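PDB 5FLG: 6-carboxyhexanoate--coa ligase from Bacillus subtilis, which belongs to the 6-carboxyhexanoate--CoA ligase family and holds magnesium, phosphoaminophosphonic acid-adenylate ester and pimelic acid close together. Local coordinates for residues H169-K173 / D197-I201; E191-S195 / A217-Y221; D151-N156 / L251-E255. All blocks are in the same frame, centred on the assembly; numbering follows the deposited sequence.

Interaction 1 (H169-K173 / D197-I201); sequences HSRIK and DPDYI. With MG (magnesium ion), chain F; PML (pimelic acid), chain C; ANP (phosphoaminophosphonic acid-adenylate ester), chain D.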
loop_
_atom_site.group_PDB
_atom_site.type_symbol
_atom_site.label_atom_id
_atom_site.label_comp_id
_atom_site.label_asym_id
_atom_site.label_seq_id
_atom_site.Cartn_x
_atom_site.Cartn_y
_atom_site.Cartn_z
ATOM N N HIS A 169 -11.905 23.710 4.395
ATOM C CA HIS A 169 -12.214 22.309 4.140
ATOM C C HIS A 169 -11.085 21.585 3.455
ATOM O O HIS A 169 -10.394 22.144 2.561
ATOM C CB HIS A 169 -13.470 22.192 3.277
ATOM C CG HIS A 169 -14.707 22.704 3.942
ATOM N ND1 HIS A 169 -15.764 23.241 3.235
ATOM C CD2 HIS A 169 -15.041 22.805 5.253
ATOM C CE1 HIS A 169 -16.706 23.629 4.079
ATOM N NE2 HIS A 169 -16.294 23.373 5.310
ATOM N N SER A 170 -10.914 20.325 3.836
ATOM C CA SER A 170 -9.894 19.486 3.247
ATOM C C SER A 170 -10.006 19.379 1.723
ATOM O O SER A 170 -8.999 19.223 1.049
ATOM C CB SER A 170 -10.000 18.089 3.813
ATOM O OG SER A 170 -9.774 18.127 5.195
ATOM N N ARG A 171 -11.234 19.229 1.235
ATOM C CA ARG A 171 -11.484 19.168 -0.198
ATOM C C ARG A 171 -10.773 20.340 -0.903
ATOM O O ARG A 171 -10.267 20.187 -2.035
ATOM C CB ARG A 171 -12.995 19.260 -0.483
ATOM C CG ARG A 171 -13.726 17.934 -0.514
ATOM C CD ARG A 171 -15.087 18.081 -1.175
ATOM N NE ARG A 171 -15.796 16.801 -1.338
ATOM C CZ ARG A 171 -16.761 16.384 -0.525
ATOM N NH1 ARG A 171 -17.058 17.099 0.549
ATOM N NH2 ARG A 171 -17.387 15.228 -0.725
ATOM N N ILE A 172 -10.896 21.532 -0.322
ATOM C CA ILE A 172 -10.413 22.746 -1.002
ATOM C C ILE A 172 -8.897 22.793 -0.929
ATOM O O ILE A 172 -8.206 23.017 -1.947
ATOM C CB ILE A 172 -11.012 24.024 -0.411
ATOM C CG1 ILE A 172 -12.510 24.076 -0.670
ATOM C CG2 ILE A 172 -10.316 25.255 -0.966
ATOM C CD1 ILE A 172 -13.248 25.050 0.234
ATOM N N LYS A 173 -8.371 22.405 0.222
ATOM C CA LYS A 173 -6.919 22.280 0.361
ATOM C C LYS A 173 -6.302 21.333 -0.677
ATOM O O LYS A 173 -5.329 21.673 -1.347
ATOM C CB LYS A 173 -6.552 21.795 1.729
ATOM C CG LYS A 173 -5.065 21.878 1.974
ATOM C CD LYS A 173 -4.720 21.387 3.371
ATOM C CE LYS A 173 -5.233 19.979 3.583
ATOM N NZ LYS A 173 -4.513 19.356 4.686
ATOM N N ASP A 197 -18.065 12.849 -6.109
ATOM C CA ASP A 197 -18.847 12.559 -4.867
ATOM C C ASP A 197 -20.341 12.939 -5.038
ATOM O O ASP A 197 -20.652 14.033 -5.499
ATOM C CB ASP A 197 -18.296 13.357 -3.696
ATOM C CG ASP A 197 -16.823 13.053 -3.378
ATOM O OD1 ASP A 197 -16.172 12.174 -4.001
ATOM O OD2 ASP A 197 -16.278 13.791 -2.530
ATOM N N PRO A 198 -21.267 12.125 -4.489
ATOM C CA PRO A 198 -22.679 12.462 -4.660
ATOM C C PRO A 198 -23.104 13.673 -3.835
ATOM O O PRO A 198 -24.137 14.273 -4.094
ATOM C CB PRO A 198 -23.409 11.187 -4.206
ATOM C CG PRO A 198 -22.437 10.479 -3.333
ATOM C CD PRO A 198 -21.086 10.770 -3.933
ATOM N N ASP A 199 -22.270 14.100 -2.913
ATOM C CA ASP A 199 -22.725 15.050 -1.904
ATOM C C ASP A 199 -21.870 16.307 -1.966
ATOM O O ASP A 199 -21.868 17.096 -1.024
ATOM C CB ASP A 199 -22.643 14.433 -0.516
ATOM C CG ASP A 199 -21.284 13.791 -0.249
ATOM O OD1 ASP A 199 -20.481 13.548 -1.206
ATOM O OD2 ASP A 199 -20.997 13.577 0.936
ATOM N N TYR A 200 -21.262 16.566 -3.127
ATOM C CA TYR A 200 -20.499 17.808 -3.302
ATOM C C TYR A 200 -20.519 18.296 -4.741
ATOM O O TYR A 200 -20.065 17.584 -5.656
ATOM C CB TYR A 200 -19.072 17.581 -2.849
ATOM C CG TYR A 200 -18.332 18.852 -2.580
ATOM C CD1 TYR A 200 -18.517 19.549 -1.388
ATOM C CD2 TYR A 200 -17.509 19.420 -3.561
ATOM C CE1 TYR A 200 -17.830 20.723 -1.130
ATOM C CE2 TYR A 200 -16.884 20.636 -3.349
ATOM C CZ TYR A 200 -17.040 21.285 -2.142
ATOM O OH TYR A 200 -16.335 22.435 -1.902
ATOM N N ILE A 201 -21.164 19.443 -4.956
ATOM C CA ILE A 201 -21.494 19.896 -6.307
ATOM C C ILE A 201 -20.671 21.087 -6.795
ATOM O O ILE A 201 -20.808 21.525 -7.943
ATOM C CB ILE A 201 -22.979 20.230 -6.424
ATOM C CG1 ILE A 201 -23.331 21.427 -5.542
ATOM C CG2 ILE A 201 -23.814 19.030 -6.024
ATOM C CD1 ILE A 201 -24.684 22.022 -5.866
HETATM MG MG MG F . -14.251 11.892 -5.107
HETATM C C1 PML C . -13.616 23.477 -4.157
HETATM O O11 PML C . -12.940 24.527 -4.413
HETATM O O12 PML C . -14.516 23.489 -3.245
HETATM C C2 PML C . -13.601 22.372 -5.230
HETATM C C3 PML C . -13.216 20.970 -4.787
HETATM C C4 PML C . -13.905 19.856 -5.596
HETATM C C5 PML C . -12.971 18.798 -6.152
HETATM C C6 PML C . -13.404 17.360 -5.881
HETATM C C7 PML C . -13.514 17.062 -4.384
HETATM O O71 PML C . -12.500 17.206 -3.660
HETATM O O72 PML C . -14.578 16.567 -3.934
HETATM P PG ANP D . -11.663 11.562 -2.846
HETATM O O1G ANP D . -11.517 10.591 -1.707
HETATM O O2G ANP D . -13.098 11.929 -3.106
HETATM O O3G ANP D . -10.792 12.775 -2.785
HETATM P PB ANP D . -10.507 11.421 -5.579
HETATM O O1B ANP D . -9.427 12.340 -5.130
HETATM O O2B ANP D . -10.294 10.292 -6.517
HETATM N N3B ANP D . -11.154 10.630 -4.185
HETATM P PA ANP D . -11.967 13.865 -6.001
HETATM O O1A ANP D . -13.381 14.194 -5.858
HETATM O O2A ANP D . -10.903 14.431 -5.105
HETATM O O3A ANP D . -11.759 12.276 -6.148
HETATM O "O5'" ANP D . -11.612 14.309 -7.551
HETATM C "C5'" ANP D . -12.589 14.249 -8.551
HETATM C "C4'" ANP D . -11.994 13.604 -9.806
HETATM O "O4'" ANP D . -10.827 14.340 -10.194
HETATM C "C3'" ANP D . -11.548 12.172 -9.557
HETATM O "O3'" ANP D . -12.573 11.241 -9.883
HETATM C "C2'" ANP D . -10.408 12.012 -10.520
HETATM O "O2'" ANP D . -10.941 11.769 -11.823
HETATM C "C1'" ANP D . -9.801 13.386 -10.495
HETATM N N9 ANP D . -8.704 13.399 -9.520
HETATM C C8 ANP D . -8.788 13.410 -8.143
HETATM N N7 ANP D . -7.550 13.504 -7.604
HETATM C C5 ANP D . -6.665 13.510 -8.647
HETATM C C6 ANP D . -5.204 13.545 -8.822
HETATM N N6 ANP D . -4.368 13.568 -7.780
HETATM N N1 ANP D . -4.698 13.559 -10.075
HETATM C C2 ANP D . -5.498 13.501 -11.145
HETATM N N3 ANP D . -6.840 13.535 -11.094
HETATM C C4 ANP D . -7.443 13.426 -9.886
HETATM O O HOH W 1 -13.525 9.507 -5.387
#
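Arg171 lays the end of its side chain flat along Tyr200, with guanidinium and ring planes only 11° apart. The two chains run past each other in opposite directions: Arg171 CD sits over the ring face, 3.5 Å from the centroid of Tyr200, in a CH-pi contact, while the guanidinium lies beyond the ring, over Tyr200 CB. The chain of Arg171 is extended from CG to NE, which carries its charged end from the first turn of helix 170-184 to the type I turn spanning Asp197 to Tyr200. There NH2 of Arg171 gives Asp197 OD2 a short, nearly straight bond (2.6 Å, 162°), close to the guanidinium plane and on the anti lone pair of the carboxylate. NE adds a weak bond to the same oxygen but lies nearer pimelic acid, with Arg171 NE to O72 at 2.9 Å. Asp199 OD1 joins this salt-bridge network at a longer 3.6 Å from Arg171 NH2 and is also hydrogen-bonded to Ser55. At the far edge of the ring, Tyr200 OH donates a very short hydrogen bond to O12 of the other pimelic carboxylate. Asp197 works with both oxygens: OD1 binds magnesium at 2.2 Å, beside Asp196, a water and two oxygens of phosphoaminophosphonic acid-adenylate ester. Helix start and turn thus wall a joint ligand pocket and metal site.

Interaction 2 (E191-S195 / A217-Y221); sequences ELCWS and AMKEY. With PML (pimelic acid), chain C.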
loop_
_atom_site.group_PDB
_atom_site.type_symbol
_atom_site.label_atom_id
_atom_site.label_comp_id
_atom_site.label_asym_id
_atom_site.label_seq_id
_atom_site.Cartn_x
_atom_site.Cartn_y
_atom_site.Cartn_z
ATOM N N GLU A 191 -7.602 23.840 -16.529
ATOM C CA GLU A 191 -8.087 22.620 -15.887
ATOM C C GLU A 191 -9.583 22.807 -15.621
ATOM O O GLU A 191 -10.036 23.908 -15.366
ATOM C CB GLU A 191 -7.343 22.315 -14.589
ATOM C CG GLU A 191 -8.019 21.194 -13.777
ATOM C CD GLU A 191 -7.435 20.956 -12.365
ATOM O OE1 GLU A 191 -6.592 21.750 -11.866
ATOM O OE2 GLU A 191 -7.865 19.962 -11.719
ATOM N N LEU A 192 -10.360 21.771 -15.918
ATOM C CA LEU A 192 -11.753 21.739 -15.586
ATOM C C LEU A 192 -11.989 20.583 -14.623
ATOM O O LEU A 192 -11.536 19.466 -14.865
ATOM C CB LEU A 192 -12.549 21.542 -16.855
ATOM C CG LEU A 192 -14.036 21.260 -16.729
ATOM C CD1 LEU A 192 -14.815 22.471 -16.221
ATOM C CD2 LEU A 192 -14.530 20.813 -18.086
ATOM N N CYS A 193 -12.720 20.851 -13.545
ATOM C CA CYS A 193 -12.871 19.880 -12.485
ATOM C C CYS A 193 -14.241 19.959 -11.825
ATOM O O CYS A 193 -14.753 21.052 -11.552
ATOM C CB CYS A 193 -11.812 20.089 -11.421
ATOM S SG CYS A 193 -12.150 19.151 -9.883
ATOM N N TRP A 194 -14.852 18.802 -11.592
ATOM C CA TRP A 194 -15.848 18.693 -10.510
ATOM C C TRP A 194 -15.854 17.294 -9.933
ATOM O O TRP A 194 -15.183 16.397 -10.438
ATOM C CB TRP A 194 -17.244 19.178 -10.967
ATOM C CG TRP A 194 -17.899 18.350 -12.056
ATOM C CD1 TRP A 194 -18.743 17.285 -11.885
ATOM C CD2 TRP A 194 -17.818 18.567 -13.469
ATOM N NE1 TRP A 194 -19.075 16.751 -13.115
ATOM C CE2 TRP A 194 -18.614 17.584 -14.093
ATOM C CE3 TRP A 194 -17.159 19.509 -14.269
ATOM C CZ2 TRP A 194 -18.698 17.465 -15.482
ATOM C CZ3 TRP A 194 -17.296 19.429 -15.629
ATOM C CH2 TRP A 194 -18.053 18.417 -16.229
ATOM N N SER A 195 -16.465 17.168 -8.759
ATOM C CA SER A 195 -16.303 16.017 -7.932
ATOM C C SER A 195 -17.069 14.837 -8.496
ATOM O O SER A 195 -18.175 14.996 -9.007
ATOM C CB SER A 195 -16.833 16.312 -6.494
ATOM O OG SER A 195 -16.462 15.239 -5.644
ATOM N N ALA A 217 -22.089 25.432 -8.216
ATOM C CA ALA A 217 -22.858 24.291 -8.659
ATOM C C ALA A 217 -22.404 23.881 -10.046
ATOM O O ALA A 217 -22.555 24.652 -11.000
ATOM C CB ALA A 217 -24.344 24.639 -8.684
ATOM N N MET A 218 -22.002 22.617 -10.191
ATOM C CA MET A 218 -21.489 22.125 -11.492
ATOM C C MET A 218 -22.197 20.836 -11.916
ATOM O O MET A 218 -21.965 20.302 -13.010
ATOM C CB MET A 218 -19.980 21.881 -11.408
ATOM C CG MET A 218 -19.146 23.147 -11.363
ATOM S SD MET A 218 -19.077 23.952 -12.981
ATOM C CE MET A 218 -17.725 23.085 -13.757
ATOM N N LYS A 219 -23.001 20.297 -11.003
ATOM C CA LYS A 219 -23.805 19.102 -11.281
ATOM C C LYS A 219 -24.878 18.996 -10.192
ATOM O O LYS A 219 -24.864 19.781 -9.257
ATOM C CB LYS A 219 -22.934 17.867 -11.202
ATOM C CG LYS A 219 -22.337 17.650 -9.820
ATOM C CD LYS A 219 -21.898 16.205 -9.649
ATOM C CE LYS A 219 -21.323 15.956 -8.273
ATOM N NZ LYS A 219 -20.934 14.525 -8.147
ATOM N N GLU A 220 -25.700 17.950 -10.244
ATOM C CA GLU A 220 -26.789 17.783 -9.278
ATOM C C GLU A 220 -26.328 16.931 -8.108
ATOM O O GLU A 220 -25.555 15.995 -8.279
ATOM C CB GLU A 220 -28.012 17.121 -9.927
ATOM C CG GLU A 220 -28.649 17.919 -11.055
ATOM C CD GLU A 220 -29.393 19.170 -10.601
ATOM O OE1 GLU A 220 -29.468 19.453 -9.391
ATOM O OE2 GLU A 220 -29.880 19.912 -11.477
ATOM N N TYR A 221 -26.825 17.240 -6.920
ATOM C CA TYR A 221 -26.698 16.330 -5.787
ATOM C C TYR A 221 -27.075 14.905 -6.148
ATOM O O TYR A 221 -27.988 14.688 -6.930
ATOM C CB TYR A 221 -27.538 16.825 -4.619
ATOM C CG TYR A 221 -26.820 17.884 -3.835
ATOM C CD1 TYR A 221 -25.701 17.567 -3.084
ATOM C CD2 TYR A 221 -27.185 19.217 -3.947
ATOM C CE1 TYR A 221 -24.985 18.545 -2.435
ATOM C CE2 TYR A 221 -26.509 20.193 -3.243
ATOM C CZ TYR A 221 -25.404 19.843 -2.509
ATOM O OH TYR A 221 -24.685 20.806 -1.865
HETATM C C1 PML C . -13.616 23.477 -4.157
HETATM O O11 PML C . -12.940 24.527 -4.413
HETATM O O12 PML C . -14.516 23.489 -3.245
HETATM C C2 PML C . -13.601 22.372 -5.230
HETATM C C3 PML C . -13.216 20.970 -4.787
HETATM C C4 PML C . -13.905 19.856 -5.596
HETATM C C5 PML C . -12.971 18.798 -6.152
HETATM C C6 PML C . -13.404 17.360 -5.881
HETATM C C7 PML C . -13.514 17.062 -4.384
HETATM O O71 PML C . -12.500 17.206 -3.660
HETATM O O72 PML C . -14.578 16.567 -3.934
#
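Apolar contact centres on Met218, whose side chain crosses that of Trp194 at about a right angle. Its chain is bent at both chi2 (-74°) and chi3 (-85°), and this curl turns the terminal methyl back onto strand 188-194, where Met218 CE rests 3.7 Å from Trp194 CE3. The same methyl touches a second partner, with Met218 CE lying 3.9 Å from Leu192 CD1, which itself comes up to the edge of the indole. Nearer the backbone, Met218 CB packs on Trp194 CB, and Lys219 runs its aliphatic part past the other end of the ring system, with CD 4.0 Å from Trp194 CD1. Helix 89-102 packs on this cluster through Gln93 and Ala96.

In the mixed sheet, strand 188-194 lies between strands 203-207 and 227-232. Residues 217-221 belong to the connection from strand 211-215 to strand 227-232, a link that skips two strands and so has to pass the end of 188-194.

Polar contact is made by the tip of Lys219. Its chain, extended beyond CG, brings Lys219 NZ to Ser195 O at 2.9 Å, approaching from above the carbonyl plane. NZ also bonds to the carbonyl oxygens of Asp197 and Thr223, so the ammonium group links two carbonyls just after strand 188-194 with one from its own loop.

Ligand contact falls to the neighbouring side chains. Ser195 OG accepts from Asp197 N and stands 2.9 Å from O72 of pimelic acid, with phosphoaminophosphonic acid-adenylate ester also within its reach, while Cys193 SG lies 3.8 Å from pimelic C5.

Interaction 3 (D151-N156 / L251-E255); sequences DWPDAN and LIEWE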
loop_
_atom_site.group_PDB
_atom_site.type_symbol
_atom_site.label_atom_id
_atom_site.label_comp_id
_atom_site.label_asym_id
_atom_site.label_seq_id
_atom_site.Cartn_x
_atom_site.Cartn_y
_atom_site.Cartn_z
ATOM N N ASP A 151 1.284 18.840 -1.685
ATOM C CA ASP A 151 0.573 18.957 -0.385
ATOM C C ASP A 151 0.696 20.385 0.093
ATOM O O ASP A 151 1.393 21.204 -0.539
ATOM C CB ASP A 151 1.229 18.036 0.631
ATOM C CG ASP A 151 0.263 17.565 1.756
ATOM O OD1 ASP A 151 -0.764 18.225 2.001
ATOM O OD2 ASP A 151 0.518 16.480 2.315
ATOM N N TRP A 152 0.024 20.682 1.209
ATOM C CA TRP A 152 -0.117 22.022 1.708
ATOM C C TRP A 152 -0.235 21.876 3.220
ATOM O O TRP A 152 -1.255 21.424 3.685
ATOM C CB TRP A 152 -1.411 22.612 1.166
ATOM C CG TRP A 152 -1.540 24.071 1.370
ATOM C CD1 TRP A 152 -0.902 24.818 2.308
ATOM C CD2 TRP A 152 -2.503 24.929 0.771
ATOM N NE1 TRP A 152 -1.345 26.102 2.268
ATOM C CE2 TRP A 152 -2.338 26.196 1.333
ATOM C CE3 TRP A 152 -3.515 24.740 -0.159
ATOM C CZ2 TRP A 152 -3.004 27.311 0.850
ATOM C CZ3 TRP A 152 -4.260 25.805 -0.535
ATOM C CH2 TRP A 152 -4.011 27.086 -0.039
ATOM N N PRO A 153 0.854 22.118 3.949
ATOM C CA PRO A 153 0.832 22.072 5.408
ATOM C C PRO A 153 -0.390 22.756 6.009
ATOM O O PRO A 153 -0.695 23.949 5.723
ATOM C CB PRO A 153 2.127 22.780 5.804
ATOM C CG PRO A 153 3.048 22.562 4.612
ATOM C CD PRO A 153 2.153 22.594 3.411
ATOM N N ASP A 154 -1.149 21.966 6.766
ATOM C CA ASP A 154 -2.402 22.448 7.286
ATOM C C ASP A 154 -2.370 23.854 7.896
ATOM O O ASP A 154 -3.309 24.633 7.763
ATOM C CB ASP A 154 -2.933 21.461 8.326
ATOM C CG ASP A 154 -4.400 21.620 8.529
ATOM O OD1 ASP A 154 -5.136 21.431 7.521
ATOM O OD2 ASP A 154 -4.784 22.208 9.570
ATOM N N ALA A 155 -1.362 24.135 8.678
ATOM C CA ALA A 155 -1.354 25.381 9.460
ATOM C C ALA A 155 -1.333 26.588 8.527
ATOM O O ALA A 155 -2.090 27.562 8.682
ATOM C CB ALA A 155 -0.142 25.386 10.388
ATOM N N ASN A 156 -0.596 26.443 7.431
ATOM C CA ASN A 156 -0.516 27.528 6.452
ATOM C C ASN A 156 -1.817 27.592 5.657
ATOM O O ASN A 156 -2.411 28.641 5.512
ATOM C CB ASN A 156 0.720 27.303 5.583
ATOM C CG ASN A 156 0.866 28.343 4.479
ATOM O OD1 ASN A 156 0.193 28.238 3.480
ATOM N ND2 ASN A 156 1.442 29.471 4.820
ATOM N N LEU A 251 5.246 21.740 -2.497
ATOM C CA LEU A 251 4.526 22.179 -1.300
ATOM C C LEU A 251 3.931 23.546 -1.535
ATOM O O LEU A 251 4.564 24.408 -2.143
ATOM C CB LEU A 251 5.456 22.252 -0.102
ATOM C CG LEU A 251 5.911 20.921 0.460
ATOM C CD1 LEU A 251 6.929 21.143 1.579
ATOM C CD2 LEU A 251 4.742 20.086 0.959
ATOM N N ILE A 252 2.696 23.737 -1.088
ATOM C CA ILE A 252 2.070 25.033 -1.164
ATOM C C ILE A 252 2.390 25.822 0.124
ATOM O O ILE A 252 2.223 25.328 1.235
ATOM C CB ILE A 252 0.563 24.904 -1.315
ATOM C CG1 ILE A 252 0.222 24.005 -2.490
ATOM C CG2 ILE A 252 -0.058 26.272 -1.444
ATOM C CD1 ILE A 252 0.689 24.548 -3.827
ATOM N N GLU A 253 2.838 27.055 -0.020
ATOM C CA GLU A 253 2.980 27.934 1.121
ATOM C C GLU A 253 2.494 29.288 0.713
ATOM O O GLU A 253 3.066 29.927 -0.177
ATOM C CB GLU A 253 4.424 28.031 1.593
ATOM C CG GLU A 253 4.531 28.727 2.942
ATOM C CD GLU A 253 5.914 29.275 3.244
ATOM O OE1 GLU A 253 6.918 28.579 2.960
ATOM O OE2 GLU A 253 5.978 30.386 3.828
ATOM N N TRP A 254 1.390 29.705 1.315
ATOM C CA TRP A 254 0.886 31.031 1.060
ATOM C C TRP A 254 1.596 32.046 1.950
ATOM O O TRP A 254 1.803 31.793 3.122
ATOM C CB TRP A 254 -0.578 31.057 1.316
ATOM C CG TRP A 254 -1.137 32.417 1.386
ATOM C CD1 TRP A 254 -1.413 33.230 0.343
ATOM C CD2 TRP A 254 -1.545 33.112 2.565
ATOM N NE1 TRP A 254 -1.959 34.401 0.795
ATOM C CE2 TRP A 254 -2.072 34.344 2.157
ATOM C CE3 TRP A 254 -1.562 32.788 3.925
ATOM C CZ2 TRP A 254 -2.632 35.249 3.051
ATOM C CZ3 TRP A 254 -2.090 33.704 4.815
ATOM C CH2 TRP A 254 -2.593 34.932 4.371
ATOM N N GLU A 255 2.136 33.093 1.344
ATOM C CA GLU A 255 2.861 34.139 2.079
ATOM C C GLU A 255 1.925 35.246 2.475
ATOM O O GLU A 255 1.498 36.043 1.633
ATOM C CB GLU A 255 3.963 34.745 1.200
ATOM C CG GLU A 255 4.915 33.715 0.619
ATOM C CD GLU A 255 6.164 33.531 1.449
ATOM O OE1 GLU A 255 6.840 34.546 1.729
ATOM O OE2 GLU A 255 6.492 32.370 1.781
#
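Asp151 and Leu251 form a parallel beta bridge, their CA atoms 5.2 Å apart, in which Ile252 N donates to Asp151 O at 2.9 Å and Leu251 CA makes a CA-H...O contact with the same oxygen. The backbones stay close at Trp152 and Ile252, with CA atoms 4.7 Å apart; beyond them the side chain of Asn156 makes the link.

Trp152 lies with one face against Ile252. CB and the CG2 branch of Ile252 both lie over the ring: Ile252 CG2 stands 3.6 Å from the centroid of the five-membered ring of Trp152, 16° off the normal, in a CH-pi contact. Ile252 CB packs just as closely, 3.5 Å from Trp152 CG. With CG of Trp152 placed opposite the backbone N (chi1 -168°), the indole leans across the end of the strand, and Trp160 and Phe157 of helix 154-164 meet it as well.

The strands concerned are two of the three in a small parallel sheet, where 250-252 runs in the middle between 74-76 and 150-151. Helix 154-164 starts just two residues after the edge strand, with Pro153 at its N-cap position, and so its first turn is brought alongside residues 253-254.

From that turn Asn156 reaches the backbone of Trp254 with both ends of its amide. Asn156 OD1 accepts from Trp254 N at 2.9 Å, and Asn156 ND2 donates to Trp254 O at 2.9 Å, lying in the carbonyl plane on a lone pair. The amide thus bonds to both the N-H and the C=O of Trp254, beyond the end of the sheet. A second donor, Trp152 NE1, reaches Asn156 OD1 at 2.9 Å, nearly in the plane of its own ring; these three bonds together would resist rotation of the amide. Asp151 OD1 accepts from Trp152 N, while OD2 forms a salt bridge with Arg33.

In the fold
Followed from the N terminus, the chain first reaches residues 151-156, whose partner 251-255 comes almost at the end. Interaction 3 therefore closes a long loop that encloses both other contacts and ties the small parallel sheet to the start of helix 154-164. Within it, interaction 1 joins the start of helix 170-184 to the turn after strand 188-194. Interaction 2 opens on that strand before interaction 1 has closed, so the two cross; they touch through Asp197 O and Lys219 NZ, and both border pimelic acid. Interaction 3 meets interaction 1 through a long, weak ion pair between Asp154 and Lys173, whereas its centre lies about 25 Å from that of interaction 2.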